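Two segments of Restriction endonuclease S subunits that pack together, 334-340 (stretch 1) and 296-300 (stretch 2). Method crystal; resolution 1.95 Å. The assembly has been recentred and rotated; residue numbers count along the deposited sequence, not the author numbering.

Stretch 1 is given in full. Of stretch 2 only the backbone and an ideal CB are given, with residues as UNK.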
# COMPACT_ATOMS: atom_id res chain seq x y z
N LEU A 334 -15.47 8.09 -22.32
CA LEU A 334 -16.62 7.36 -22.86
C LEU A 334 -16.61 5.87 -22.52
O LEU A 334 -17.46 5.13 -22.99
CB LEU A 334 -16.65 7.46 -24.39
CG LEU A 334 -16.96 8.78 -25.10
CD1 LEU A 334 -17.19 8.51 -26.59
CD2 LEU A 334 -18.16 9.47 -24.47
N GLU A 335 -15.64 5.42 -21.72
CA GLU A 335 -15.48 3.97 -21.53
C GLU A 335 -16.76 3.25 -21.05
O GLU A 335 -17.11 2.20 -21.59
CB GLU A 335 -14.28 3.64 -20.64
CG GLU A 335 -13.84 2.18 -20.75
CD GLU A 335 -12.44 1.93 -20.19
OE1 GLU A 335 -12.06 0.75 -20.07
OE2 GLU A 335 -11.72 2.91 -19.88
N PRO A 336 -17.46 3.80 -20.05
CA PRO A 336 -18.71 3.18 -19.59
C PRO A 336 -19.74 2.99 -20.71
O PRO A 336 -20.38 1.94 -20.78
CB PRO A 336 -19.24 4.16 -18.55
CG PRO A 336 -18.03 4.91 -18.07
CD PRO A 336 -17.08 4.97 -19.23
N GLU A 337 -19.90 4.00 -21.56
CA GLU A 337 -20.82 3.88 -22.69
C GLU A 337 -20.32 2.85 -23.70
O GLU A 337 -21.07 1.98 -24.14
CB GLU A 337 -21.07 5.23 -23.38
CG GLU A 337 -21.88 5.12 -24.68
CD GLU A 337 -21.97 6.44 -25.45
OE1 GLU A 337 -22.61 7.39 -24.95
OE2 GLU A 337 -21.42 6.51 -26.58
N LEU A 338 -19.05 2.96 -24.08
CA LEU A 338 -18.48 2.06 -25.06
C LEU A 338 -18.57 0.61 -24.59
O LEU A 338 -18.71 -0.30 -25.41
CB LEU A 338 -17.02 2.41 -25.35
CG LEU A 338 -16.76 3.65 -26.20
CD1 LEU A 338 -15.26 3.82 -26.40
CD2 LEU A 338 -17.47 3.53 -27.54
N SER A 339 -18.49 0.41 -23.28
CA SER A 339 -18.51 -0.93 -22.70
C SER A 339 -20.00 -1.26 -22.58
O SER A 339 -20.50 -1.47 -21.47
CB SER A 339 -17.97 -0.90 -21.28
OG SER A 339 -18.91 -0.29 -20.42
N LYS A 340 -20.69 -1.28 -23.71
CA LYS A 340 -22.11 -1.57 -23.75
C LYS A 340 -22.84 -1.44 -22.42
O LYS A 340 -22.82 -0.38 -21.80
CB LYS A 340 -22.14 -3.02 -24.25
CG LYS A 340 -21.68 -3.16 -25.69
CD LYS A 340 -22.65 -2.46 -26.62
CE LYS A 340 -21.94 -1.88 -27.83
NZ LYS A 340 -21.26 -0.60 -27.48
N UNK A 296 -14.13 -7.20 -23.66
CA UNK A 296 -14.17 -6.05 -22.75
C UNK A 296 -14.08 -4.79 -23.59
O UNK A 296 -12.99 -4.27 -23.81
CB UNK A 296 -13.04 -6.10 -21.72
N UNK A 297 -15.22 -4.34 -24.09
CA UNK A 297 -15.23 -3.36 -25.18
C UNK A 297 -14.93 -1.94 -24.69
O UNK A 297 -15.43 -1.52 -23.64
CB UNK A 297 -16.59 -3.38 -25.89
N UNK A 298 -14.12 -1.21 -25.45
CA UNK A 298 -13.87 0.19 -25.15
C UNK A 298 -12.50 0.49 -24.55
O UNK A 298 -12.02 1.63 -24.62
CB UNK A 298 -14.95 0.69 -24.19
N UNK A 299 -11.88 -0.51 -23.94
CA UNK A 299 -10.55 -0.32 -23.37
C UNK A 299 -9.54 0.10 -24.44
O UNK A 299 -9.67 -0.28 -25.60
CB UNK A 299 -10.08 -1.60 -22.68
N UNK A 300 -8.52 0.82 -24.01
CA UNK A 300 -7.64 1.55 -24.90
C UNK A 300 -6.13 1.42 -24.62
O UNK A 300 -5.69 1.27 -23.47
CB UNK A 300 -8.03 3.03 -24.85

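Position 296 comes first. Its CA-to-CB bond points away from stretch 1, and no atom of that stretch lies within 5.5 Å of the ideal CB. The backbone angles, phi -95° and psi 85°, admit most residues, so the contact itself selects nothing here. The deposited residue is Pro296, with a C-gamma exo ring; it opens a type II beta turn that runs to position 299.

At 297 the CA-to-CB bond points toward stretch 1, where the helix 335-338 ends. The ideal CB lies 3.8 Å from Leu338 O and 4.5 Å from Ser339 CA. A carbonyl oxygen could accept a hydrogen bond from a short donor such as serine or threonine, but it is already approached by Lys340 N and Lys340 NZ, both through weak bonds, so a compact aliphatic group is equally plausible. Phi -78° and psi 138° suit the second residue of a type II turn and tolerate beta-branching. The deposited residue is Val297, with chi1 at 165° (t). Its CG1 comes to 3.0 Å from Leu338 O, a tight approach that is packing and no hydrogen bond. The backbone contributes as well: Val297 O is 3.3 Å from Ser339 CA, a CA-H...O contact with an angle of 121° at the hydrogen, far from linear.

Position 298 is the most restrictive, on two independent grounds. Phi 106° and psi -23° would jam a CB against the carbonyl oxygen of the preceding residue, which by itself calls for glycine. The ideal CB would also fall 2.9 Å from Leu338 CB, a clash. The deposited residue is Gly298. Without a side chain, its CA can sit 3.9 Å from Leu338 CB, and the backbones draw close, with Gly298 CA and Leu338 CA 5.0 Å apart.

At 299 the CA-to-CB bond points away overall, yet the ideal CB is 4.0 Å from Glu335 OE1. Phi -60° and psi 152° are permissive. A small or polar residue would fit beside the carboxylate, and a longer chain could also leave in the outward direction. The deposited residue is Ser299, chi1 170° (t). Glu335 OE1 is 3.8 Å from Ser299 CA, a contact without a hydrogen bond; the serine hydroxyl is bonded elsewhere in the structure.

Position 300 points toward stretch 1 but is too distant to touch it, with nothing within 5.5 Å of its ideal CB. Its extended angles, phi -135° and psi 148°, favour beta-branched residues without demanding one. The deposited residue is Thr300.

Stretch 2 296-300: PVGST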
# COMPACT_ATOMS: atom_id res chain seq x y z
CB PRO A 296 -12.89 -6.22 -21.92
CG PRO A 296 -12.64 -7.69 -21.93
CD PRO A 296 -13.10 -8.17 -23.28
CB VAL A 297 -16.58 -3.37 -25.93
CG1 VAL A 297 -16.73 -2.13 -26.80
CG2 VAL A 297 -16.70 -4.63 -26.77
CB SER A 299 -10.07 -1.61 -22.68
OG SER A 299 -8.71 -1.48 -22.32
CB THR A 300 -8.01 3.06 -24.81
OG1 THR A 300 -8.77 3.44 -25.97
CG2 THR A 300 -6.78 3.90 -24.71
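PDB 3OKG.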